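Local coordinates for protein carboxypeptidase Y inhibitor (Saccharomyces cerevisiae, PDB 1WPX) that inhibits carboxypeptidase Y, a serine carboxypeptidase of yeast, specifically and potently, as a member of the phosphatidylethanolamine-binding protein family, at residues 157-171 and 207-220. Numbering follows the deposited sequence.
With SO4 (sulfate ion), chain G.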
ATOM      1  N   LYS B 157     -22.918 -20.872  -5.561  1.00 50.46           N
ATOM      2  CA  LYS B 157     -22.179 -21.364  -4.410  1.00 50.50           C
ATOM      3  C   LYS B 157     -21.196 -22.443  -4.852  1.00 50.00           C
ATOM      4  O   LYS B 157     -21.573 -23.391  -5.534  1.00 49.96           O
ATOM      5  CB  LYS B 157     -23.157 -21.940  -3.379  1.00 51.26           C
ATOM      6  CG  LYS B 157     -22.499 -22.518  -2.146  1.00 52.40           C
ATOM      7  CD  LYS B 157     -23.532 -23.009  -1.148  1.00 54.24           C
ATOM      8  CE  LYS B 157     -22.857 -23.617   0.070  1.00 55.28           C
ATOM      9  NZ  LYS B 157     -21.936 -24.723  -0.326  1.00 56.81           N
ATOM     10  N   GLY B 158     -19.931 -22.287  -4.475  1.00 50.32           N
ATOM     11  CA  GLY B 158     -18.926 -23.275  -4.832  1.00 49.63           C
ATOM     12  C   GLY B 158     -18.222 -23.084  -6.163  1.00 49.45           C
ATOM     13  O   GLY B 158     -17.203 -23.726  -6.416  1.00 48.92           O
ATOM     14  N   SER B 159     -18.743 -22.208  -7.017  1.00 49.09           N
ATOM     15  CA  SER B 159     -18.131 -21.975  -8.324  1.00 48.90           C
ATOM     16  C   SER B 159     -16.801 -21.236  -8.225  1.00 48.52           C
ATOM     17  O   SER B 159     -16.052 -21.149  -9.198  1.00 48.58           O
ATOM     18  CB  SER B 159     -19.088 -21.194  -9.223  1.00 48.39           C
ATOM     19  OG  SER B 159     -19.522 -20.009  -8.587  1.00 49.91           O
ATOM     20  N   GLY B 160     -16.501 -20.721  -7.040  1.00 48.20           N
ATOM     21  CA  GLY B 160     -15.261 -19.993  -6.857  1.00 47.12           C
ATOM     22  C   GLY B 160     -15.511 -18.513  -7.070  1.00 46.65           C
ATOM     23  O   GLY B 160     -16.660 -18.101  -7.245  1.00 46.35           O
ATOM     24  N   PRO B 161     -14.463 -17.680  -7.041  1.00 45.84           N
ATOM     25  CA  PRO B 161     -14.659 -16.243  -7.245  1.00 44.77           C
ATOM     26  C   PRO B 161     -14.889 -15.901  -8.716  1.00 42.90           C
ATOM     27  O   PRO B 161     -14.467 -16.637  -9.611  1.00 41.85           O
ATOM     28  CB  PRO B 161     -13.363 -15.645  -6.704  1.00 46.32           C
ATOM     29  CG  PRO B 161     -12.353 -16.698  -7.053  1.00 44.74           C
ATOM     30  CD  PRO B 161     -13.068 -17.974  -6.664  1.00 44.87           C
ATOM     31  N   HIS B 162     -15.574 -14.788  -8.957  1.00 41.94           N
ATOM     32  CA  HIS B 162     -15.842 -14.328 -10.316  1.00 40.07           C
ATOM     33  C   HIS B 162     -15.304 -12.919 -10.484  1.00 38.46           C
ATOM     34  O   HIS B 162     -15.241 -12.144  -9.524  1.00 36.58           O
ATOM     35  CB  HIS B 162     -17.344 -14.277 -10.607  1.00 42.26           C
ATOM     36  CG  HIS B 162     -18.013 -15.613 -10.649  1.00 45.18           C
ATOM     37  ND1 HIS B 162     -19.316 -15.771 -11.067  1.00 46.49           N
ATOM     38  CD2 HIS B 162     -17.567 -16.850 -10.328  1.00 46.27           C
ATOM     39  CE1 HIS B 162     -19.645 -17.048 -11.003  1.00 47.07           C
ATOM     40  NE2 HIS B 162     -18.602 -17.724 -10.557  1.00 47.75           N
ATOM     41  N   ARG B 163     -14.928 -12.586 -11.711  1.00 37.19           N
ATOM     42  CA  ARG B 163     -14.446 -11.250 -12.016  1.00 36.17           C
ATOM     43  C   ARG B 163     -15.642 -10.397 -12.435  1.00 37.47           C
ATOM     44  O   ARG B 163     -16.404 -10.774 -13.329  1.00 37.68           O
ATOM     45  CB  ARG B 163     -13.425 -11.287 -13.153  1.00 32.58           C
ATOM     46  CG  ARG B 163     -12.054 -11.779 -12.739  1.00 31.96           C
ATOM     47  CD  ARG B 163     -11.189 -12.061 -13.950  1.00 29.57           C
ATOM     48  NE  ARG B 163     -11.783 -13.090 -14.792  1.00 28.22           N
ATOM     49  CZ  ARG B 163     -11.275 -13.489 -15.953  1.00 30.29           C
ATOM     50  NH1 ARG B 163     -10.152 -12.944 -16.412  1.00 29.08           N
ATOM     51  NH2 ARG B 163     -11.896 -14.427 -16.661  1.00 27.95           N
ATOM     52  N   TYR B 164     -15.819  -9.264 -11.765  1.00 37.72           N
ATOM     53  CA  TYR B 164     -16.899  -8.342 -12.086  1.00 37.37           C
ATOM     54  C   TYR B 164     -16.223  -7.105 -12.658  1.00 37.21           C
ATOM     55  O   TYR B 164     -15.673  -6.282 -11.919  1.00 38.02           O
ATOM     56  CB  TYR B 164     -17.696  -8.040 -10.822  1.00 38.90           C
ATOM     57  CG  TYR B 164     -18.459  -9.259 -10.379  1.00 41.73           C
ATOM     58  CD1 TYR B 164     -19.601  -9.670 -11.074  1.00 43.33           C
ATOM     59  CD2 TYR B 164     -17.986 -10.070  -9.343  1.00 41.78           C
ATOM     60  CE1 TYR B 164     -20.252 -10.857 -10.759  1.00 43.85           C
ATOM     61  CE2 TYR B 164     -18.629 -11.267  -9.018  1.00 43.66           C
ATOM     62  CZ  TYR B 164     -19.761 -11.655  -9.736  1.00 44.51           C
ATOM     63  OH  TYR B 164     -20.388 -12.845  -9.461  1.00 42.85           O
ATOM     64  N   VAL B 165     -16.268  -6.994 -13.985  1.00 35.47           N
ATOM     65  CA  VAL B 165     -15.603  -5.911 -14.703  1.00 33.96           C
ATOM     66  C   VAL B 165     -16.425  -4.714 -15.191  1.00 33.73           C
ATOM     67  O   VAL B 165     -17.383  -4.862 -15.945  1.00 32.98           O
ATOM     68  CB  VAL B 165     -14.841  -6.492 -15.920  1.00 32.59           C
ATOM     69  CG1 VAL B 165     -13.903  -5.452 -16.506  1.00 30.99           C
ATOM     70  CG2 VAL B 165     -14.067  -7.732 -15.496  1.00 31.83           C
ATOM     71  N   PHE B 166     -16.023  -3.521 -14.756  1.00 33.58           N
ATOM     72  CA  PHE B 166     -16.670  -2.287 -15.186  1.00 33.06           C
ATOM     73  C   PHE B 166     -15.854  -1.715 -16.342  1.00 32.98           C
ATOM     74  O   PHE B 166     -14.622  -1.671 -16.275  1.00 31.10           O
ATOM     75  CB  PHE B 166     -16.716  -1.261 -14.053  1.00 32.04           C
ATOM     76  CG  PHE B 166     -17.679  -1.605 -12.962  1.00 32.96           C
ATOM     77  CD1 PHE B 166     -17.228  -2.147 -11.761  1.00 31.61           C
ATOM     78  CD2 PHE B 166     -19.044  -1.382 -13.130  1.00 31.06           C
ATOM     79  CE1 PHE B 166     -18.123  -2.457 -10.740  1.00 31.06           C
ATOM     80  CE2 PHE B 166     -19.945  -1.689 -12.117  1.00 31.31           C
ATOM     81  CZ  PHE B 166     -19.483  -2.229 -10.916  1.00 30.96           C
ATOM     82  N   LEU B 167     -16.539  -1.292 -17.404  1.00 32.65           N
ATOM     83  CA  LEU B 167     -15.871  -0.715 -18.569  1.00 32.95           C
ATOM     84  C   LEU B 167     -16.565   0.562 -19.037  1.00 33.79           C
ATOM     85  O   LEU B 167     -17.793   0.599 -19.175  1.00 34.27           O
ATOM     86  CB  LEU B 167     -15.828  -1.716 -19.729  1.00 30.77           C
ATOM     87  CG  LEU B 167     -15.171  -3.073 -19.472  1.00 29.04           C
ATOM     88  CD1 LEU B 167     -16.234  -4.063 -19.048  1.00 28.74           C
ATOM     89  CD2 LEU B 167     -14.491  -3.570 -20.725  1.00 28.14           C
ATOM     90  N   LEU B 168     -15.773   1.606 -19.273  1.00 32.95           N
ATOM     91  CA  LEU B 168     -16.310   2.879 -19.732  1.00 32.32           C
ATOM     92  C   LEU B 168     -15.975   3.080 -21.210  1.00 32.76           C
ATOM     93  O   LEU B 168     -14.804   3.064 -21.599  1.00 32.08           O
ATOM     94  CB  LEU B 168     -15.733   4.036 -18.908  1.00 31.31           C
ATOM     95  CG  LEU B 168     -16.285   5.423 -19.255  1.00 30.14           C
ATOM     96  CD1 LEU B 168     -17.738   5.490 -18.838  1.00 29.79           C
ATOM     97  CD2 LEU B 168     -15.492   6.512 -18.551  1.00 29.26           C
ATOM     98  N   TYR B 169     -17.005   3.261 -22.032  1.00 32.03           N
ATOM     99  CA  TYR B 169     -16.801   3.469 -23.463  1.00 31.11           C
ATOM    100  C   TYR B 169     -17.263   4.844 -23.925  1.00 32.65           C
ATOM    101  O   TYR B 169     -18.219   5.403 -23.389  1.00 33.70           O
ATOM    102  CB  TYR B 169     -17.563   2.428 -24.281  1.00 28.18           C
ATOM    103  CG  TYR B 169     -17.037   1.021 -24.191  1.00 26.80           C
ATOM    104  CD1 TYR B 169     -17.479   0.154 -23.193  1.00 25.13           C
ATOM    105  CD2 TYR B 169     -16.108   0.547 -25.120  1.00 26.26           C
ATOM    106  CE1 TYR B 169     -17.012  -1.159 -23.124  1.00 26.76           C
ATOM    107  CE2 TYR B 169     -15.629  -0.758 -25.061  1.00 26.28           C
ATOM    108  CZ  TYR B 169     -16.087  -1.610 -24.061  1.00 27.66           C
ATOM    109  OH  TYR B 169     -15.634  -2.912 -24.013  1.00 27.63           O
ATOM    110  N   LYS B 170     -16.574   5.387 -24.922  1.00 33.97           N
ATOM    111  CA  LYS B 170     -16.959   6.669 -25.494  1.00 34.28           C
ATOM    112  C   LYS B 170     -17.762   6.313 -26.738  1.00 32.89           C
ATOM    113  O   LYS B 170     -17.307   5.515 -27.554  1.00 33.44           O
ATOM    114  CB  LYS B 170     -15.737   7.482 -25.908  1.00 36.37           C
ATOM    115  CG  LYS B 170     -16.113   8.764 -26.622  1.00 40.19           C
ATOM    116  CD  LYS B 170     -14.941   9.358 -27.375  1.00 44.61           C
ATOM    117  CE  LYS B 170     -15.393  10.547 -28.213  1.00 49.26           C
ATOM    118  NZ  LYS B 170     -14.261  11.203 -28.937  1.00 54.43           N
ATOM    119  N   GLN B 171     -18.955   6.881 -26.878  1.00 31.57           N
ATOM    120  CA  GLN B 171     -19.799   6.596 -28.037  1.00 29.81           C
ATOM    121  C   GLN B 171     -19.382   7.475 -29.210  1.00 28.53           C
ATOM    122  O   GLN B 171     -18.840   8.557 -29.007  1.00 26.91           O
ATOM    123  CB  GLN B 171     -21.268   6.859 -27.694  1.00 28.69           C
ATOM    124  CG  GLN B 171     -21.763   6.061 -26.500  1.00 30.84           C
ATOM    125  CD  GLN B 171     -23.178   6.424 -26.074  1.00 30.96           C
ATOM    126  OE1 GLN B 171     -23.660   5.969 -25.034  1.00 29.89           O
ATOM    127  NE2 GLN B 171     -23.851   7.239 -26.878  1.00 32.91           N
ATOM    128  N   LEU B 207     -17.686   1.356 -30.363  1.00 40.34           N
ATOM    129  CA  LEU B 207     -17.454   2.046 -29.096  1.00 38.81           C
ATOM    130  C   LEU B 207     -15.961   2.075 -28.791  1.00 38.32           C
ATOM    131  O   LEU B 207     -15.237   1.144 -29.122  1.00 38.16           O
ATOM    132  CB  LEU B 207     -18.206   1.356 -27.956  1.00 37.62           C
ATOM    133  CG  LEU B 207     -19.713   1.162 -28.148  1.00 37.26           C
ATOM    134  CD1 LEU B 207     -20.339   0.821 -26.810  1.00 35.33           C
ATOM    135  CD2 LEU B 207     -20.344   2.421 -28.715  1.00 36.32           C
ATOM    136  N   GLN B 208     -15.502   3.151 -28.168  1.00 38.55           N
ATOM    137  CA  GLN B 208     -14.089   3.294 -27.839  1.00 38.39           C
ATOM    138  C   GLN B 208     -13.864   3.112 -26.338  1.00 36.43           C
ATOM    139  O   GLN B 208     -14.315   3.931 -25.541  1.00 35.89           O
ATOM    140  CB  GLN B 208     -13.604   4.682 -28.260  1.00 40.57           C
ATOM    141  CG  GLN B 208     -12.091   4.817 -28.386  1.00 46.56           C
ATOM    142  CD  GLN B 208     -11.639   6.268 -28.461  1.00 49.04           C
ATOM    143  OE1 GLN B 208     -12.231   7.083 -29.170  1.00 50.87           O
ATOM    144  NE2 GLN B 208     -10.579   6.595 -27.731  1.00 51.25           N
ATOM    145  N   LEU B 209     -13.170   2.041 -25.961  1.00 35.21           N
ATOM    146  CA  LEU B 209     -12.872   1.759 -24.553  1.00 33.62           C
ATOM    147  C   LEU B 209     -11.992   2.870 -23.987  1.00 32.32           C
ATOM    148  O   LEU B 209     -10.969   3.208 -24.573  1.00 33.32           O
ATOM    149  CB  LEU B 209     -12.122   0.434 -24.419  1.00 32.97           C
ATOM    150  CG  LEU B 209     -12.423  -0.467 -23.216  1.00 35.61           C
ATOM    151  CD1 LEU B 209     -11.168  -1.259 -22.855  1.00 34.55           C
ATOM    152  CD2 LEU B 209     -12.885   0.354 -22.031  1.00 36.72           C
ATOM    153  N   VAL B 210     -12.378   3.430 -22.846  1.00 31.53           N
ATOM    154  CA  VAL B 210     -11.597   4.501 -22.238  1.00 31.76           C
ATOM    155  C   VAL B 210     -11.028   4.139 -20.869  1.00 30.64           C
ATOM    156  O   VAL B 210      -9.936   4.583 -20.518  1.00 29.89           O
ATOM    157  CB  VAL B 210     -12.439   5.805 -22.117  1.00 33.07           C
ATOM    158  CG1 VAL B 210     -11.733   6.821 -21.229  1.00 32.83           C
ATOM    159  CG2 VAL B 210     -12.640   6.409 -23.494  1.00 34.83           C
ATOM    160  N   ALA B 211     -11.757   3.336 -20.097  1.00 29.85           N
ATOM    161  CA  ALA B 211     -11.293   2.951 -18.767  1.00 30.08           C
ATOM    162  C   ALA B 211     -11.943   1.674 -18.255  1.00 29.99           C
ATOM    163  O   ALA B 211     -12.933   1.198 -18.816  1.00 28.82           O
ATOM    164  CB  ALA B 211     -11.548   4.083 -17.784  1.00 30.60           C
ATOM    165  N   SER B 212     -11.376   1.130 -17.179  1.00 30.16           N
ATOM    166  CA  SER B 212     -11.884  -0.096 -16.568  1.00 28.83           C
ATOM    167  C   SER B 212     -11.393  -0.337 -15.135  1.00 28.00           C
ATOM    168  O   SER B 212     -10.259  -0.025 -14.793  1.00 28.04           O
ATOM    169  CB  SER B 212     -11.503  -1.297 -17.429  1.00 28.82           C
ATOM    170  OG  SER B 212     -11.949  -2.501 -16.829  1.00 31.86           O
ATOM    171  N   ASN B 213     -12.269  -0.888 -14.307  1.00 28.19           N
ATOM    172  CA  ASN B 213     -11.950  -1.224 -12.925  1.00 29.25           C
ATOM    173  C   ASN B 213     -12.661  -2.554 -12.680  1.00 31.42           C
ATOM    174  O   ASN B 213     -13.517  -2.947 -13.468  1.00 33.34           O
ATOM    175  CB  ASN B 213     -12.495  -0.168 -11.967  1.00 28.55           C
ATOM    176  CG  ASN B 213     -11.794  -0.183 -10.612  1.00 26.35           C
ATOM    177  OD1 ASN B 213     -11.142  -1.155 -10.247  1.00 27.07           O
ATOM    178  ND2 ASN B 213     -11.941   0.896  -9.861  1.00 25.09           N
ATOM    179  N   PHE B 214     -12.324  -3.255 -11.606  1.00 32.64           N
ATOM    180  CA  PHE B 214     -12.984  -4.527 -11.349  1.00 34.64           C
ATOM    181  C   PHE B 214     -12.770  -5.025  -9.925  1.00 35.93           C
ATOM    182  O   PHE B 214     -11.902  -4.540  -9.200  1.00 37.47           O
ATOM    183  CB  PHE B 214     -12.485  -5.584 -12.339  1.00 34.04           C
ATOM    184  CG  PHE B 214     -11.111  -6.093 -12.030  1.00 33.74           C
ATOM    185  CD1 PHE B 214     -10.925  -7.395 -11.585  1.00 33.90           C
ATOM    186  CD2 PHE B 214     -10.007  -5.259 -12.137  1.00 33.74           C
ATOM    187  CE1 PHE B 214      -9.659  -7.858 -11.246  1.00 32.42           C
ATOM    188  CE2 PHE B 214      -8.738  -5.710 -11.802  1.00 33.61           C
ATOM    189  CZ  PHE B 214      -8.564  -7.013 -11.354  1.00 33.20           C
ATOM    190  N   PHE B 215     -13.576  -6.001  -9.531  1.00 36.21           N
ATOM    191  CA  PHE B 215     -13.476  -6.570  -8.201  1.00 35.78           C
ATOM    192  C   PHE B 215     -13.855  -8.044  -8.260  1.00 36.50           C
ATOM    193  O   PHE B 215     -14.308  -8.537  -9.301  1.00 36.28           O
ATOM    194  CB  PHE B 215     -14.383  -5.806  -7.221  1.00 34.37           C
ATOM    195  CG  PHE B 215     -15.862  -6.060  -7.404  1.00 34.86           C
ATOM    196  CD1 PHE B 215     -16.505  -7.062  -6.682  1.00 35.89           C
ATOM    197  CD2 PHE B 215     -16.623  -5.258  -8.252  1.00 36.00           C
ATOM    198  CE1 PHE B 215     -17.890  -7.257  -6.796  1.00 36.47           C
ATOM    199  CE2 PHE B 215     -18.011  -5.444  -8.377  1.00 36.78           C
ATOM    200  CZ  PHE B 215     -18.645  -6.443  -7.646  1.00 36.58           C
ATOM    201  N   TYR B 216     -13.633  -8.748  -7.154  1.00 36.12           N
ATOM    202  CA  TYR B 216     -13.963 -10.162  -7.066  1.00 35.68           C
ATOM    203  C   TYR B 216     -15.053 -10.358  -6.026  1.00 36.37           C
ATOM    204  O   TYR B 216     -15.148  -9.613  -5.048  1.00 35.69           O
ATOM    205  CB  TYR B 216     -12.747 -11.004  -6.656  1.00 33.89           C
ATOM    206  CG  TYR B 216     -11.697 -11.239  -7.723  1.00 32.01           C
ATOM    207  CD1 TYR B 216     -10.601 -10.387  -7.853  1.00 31.85           C
ATOM    208  CD2 TYR B 216     -11.773 -12.346  -8.569  1.00 31.65           C
ATOM    209  CE1 TYR B 216      -9.600 -10.634  -8.795  1.00 32.94           C
ATOM    210  CE2 TYR B 216     -10.780 -12.605  -9.518  1.00 31.74           C
ATOM    211  CZ  TYR B 216      -9.695 -11.746  -9.625  1.00 33.96           C
ATOM    212  OH  TYR B 216      -8.710 -11.990 -10.559  1.00 33.95           O
ATOM    213  N   ALA B 217     -15.876 -11.370  -6.254  1.00 37.43           N
ATOM    214  CA  ALA B 217     -16.948 -11.717  -5.338  1.00 39.02           C
ATOM    215  C   ALA B 217     -17.062 -13.232  -5.403  1.00 41.05           C
ATOM    216  O   ALA B 217     -16.794 -13.844  -6.444  1.00 38.98           O
ATOM    217  CB  ALA B 217     -18.246 -11.065  -5.762  1.00 38.36           C
ATOM    218  N   GLU B 218     -17.453 -13.835  -4.290  1.00 44.59           N
ATOM    219  CA  GLU B 218     -17.570 -15.282  -4.224  1.00 47.89           C
ATOM    220  C   GLU B 218     -18.666 -15.709  -3.259  1.00 49.30           C
ATOM    221  O   GLU B 218     -18.982 -14.999  -2.305  1.00 48.21           O
ATOM    222  CB  GLU B 218     -16.234 -15.875  -3.771  1.00 47.60           C
ATOM    223  CG  GLU B 218     -16.036 -17.330  -4.100  1.00 49.08           C
ATOM    224  CD  GLU B 218     -14.767 -17.886  -3.493  1.00 50.66           C
ATOM    225  OE1 GLU B 218     -14.364 -19.007  -3.871  1.00 50.76           O
ATOM    226  OE2 GLU B 218     -14.176 -17.205  -2.628  1.00 52.51           O
ATOM    227  N   THR B 219     -19.257 -16.866  -3.529  1.00 53.33           N
ATOM    228  CA  THR B 219     -20.294 -17.423  -2.669  1.00 56.42           C
ATOM    229  C   THR B 219     -19.775 -18.775  -2.197  1.00 58.69           C
ATOM    230  O   THR B 219     -19.586 -19.693  -2.997  1.00 59.33           O
ATOM    231  CB  THR B 219     -21.624 -17.619  -3.424  1.00 56.16           C
ATOM    232  OG1 THR B 219     -22.209 -16.340  -3.705  1.00 56.25           O
ATOM    233  CG2 THR B 219     -22.592 -18.441  -2.586  1.00 55.81           C
ATOM    234  N   LYS B 220     -19.516 -18.885  -0.898  1.00 61.05           N
ATOM    235  CA  LYS B 220     -19.006 -20.126  -0.336  1.00 63.16           C
ATOM    236  C   LYS B 220     -20.114 -20.944   0.309  1.00 64.26           C
ATOM    237  O   LYS B 220     -20.208 -22.144  -0.024  1.00 65.40           O
ATOM    238  CB  LYS B 220     -17.903 -19.833   0.685  1.00 63.81           C
ATOM    239  CG  LYS B 220     -16.654 -19.213   0.070  1.00 65.34           C
ATOM    240  CD  LYS B 220     -15.513 -19.102   1.073  1.00 64.28           C
ATOM    241  CE  LYS B 220     -14.239 -18.627   0.392  1.00 65.00           C
ATOM    242  NZ  LYS B 220     -13.843 -19.524  -0.739  1.00 65.17           N
ATOM    243  OXT LYS B 220     -20.869 -20.383   1.135  1.00 64.65           O
TER
HETATM  244  S   SO4 G 902     -23.231 -13.855 -12.094  1.00 73.88           S
HETATM  245  O1  SO4 G 902     -24.585 -14.042 -12.647  1.00 75.28           O
HETATM  246  O2  SO4 G 902     -23.310 -12.992 -10.900  1.00 73.76           O
HETATM  247  O3  SO4 G 902     -22.669 -15.169 -11.725  1.00 75.27           O
HETATM  248  O4  SO4 G 902     -22.371 -13.227 -13.111  1.00 73.68           O
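Y164 and F215 face each other as a hydrogen-bonded pair in the antiparallel sheet, Y164 N donating to F215 O and F215 N to Y164 O. From the tyrosine backbone outward, CB sits over one face of the F215 ring, offset toward its rim, a CH-pi contact 3.8 Å from the ring centroid. CG and CD2 pass F215 CZ and CE1, the rings nearly parallel (27°) but slid apart. CE2 lies against A217 CB, a methyl small enough for the ring to pass beside it. At the ring's edge, close to its plane, sulfate O2 lies near CE1, and OH donates to that oxygen over 3.3 Å. A chi1 of -69° sets Y164 CG beside its own backbone N and carries the ring out toward this sulfate, probably from the crystallisation liquor, which H112 and A154 also bind. A leucine in place of Y164 would probably leave sulfate O2 without this donor and a gap beside A217 CB. The F215 ring also takes F166 CE1 at its edge, 3.8 Å from F215 CE2, joining three aromatic side chains on one face of the sheet.

On the opposite face R163 CG lies 3.6 Å from Y216 CE2, while the guanidinium, carried past the ring, forms salt bridges with D98 and D24. Further along, S212 OG and N213 N reach F166 O from opposite sides of its carbonyl plane; serine suits this place because its short hydroxyl can return to the neighbouring backbone. L209 CD2 lies over the centre of one Y169 ring face, a CH-pi contact. Between these, V210 and A211 both face L168: a classic beta bulge in strand 208-217, which pairs with one edge of strand 162-170 while 90-96 pairs with the other, within the family's antiparallel beta fold.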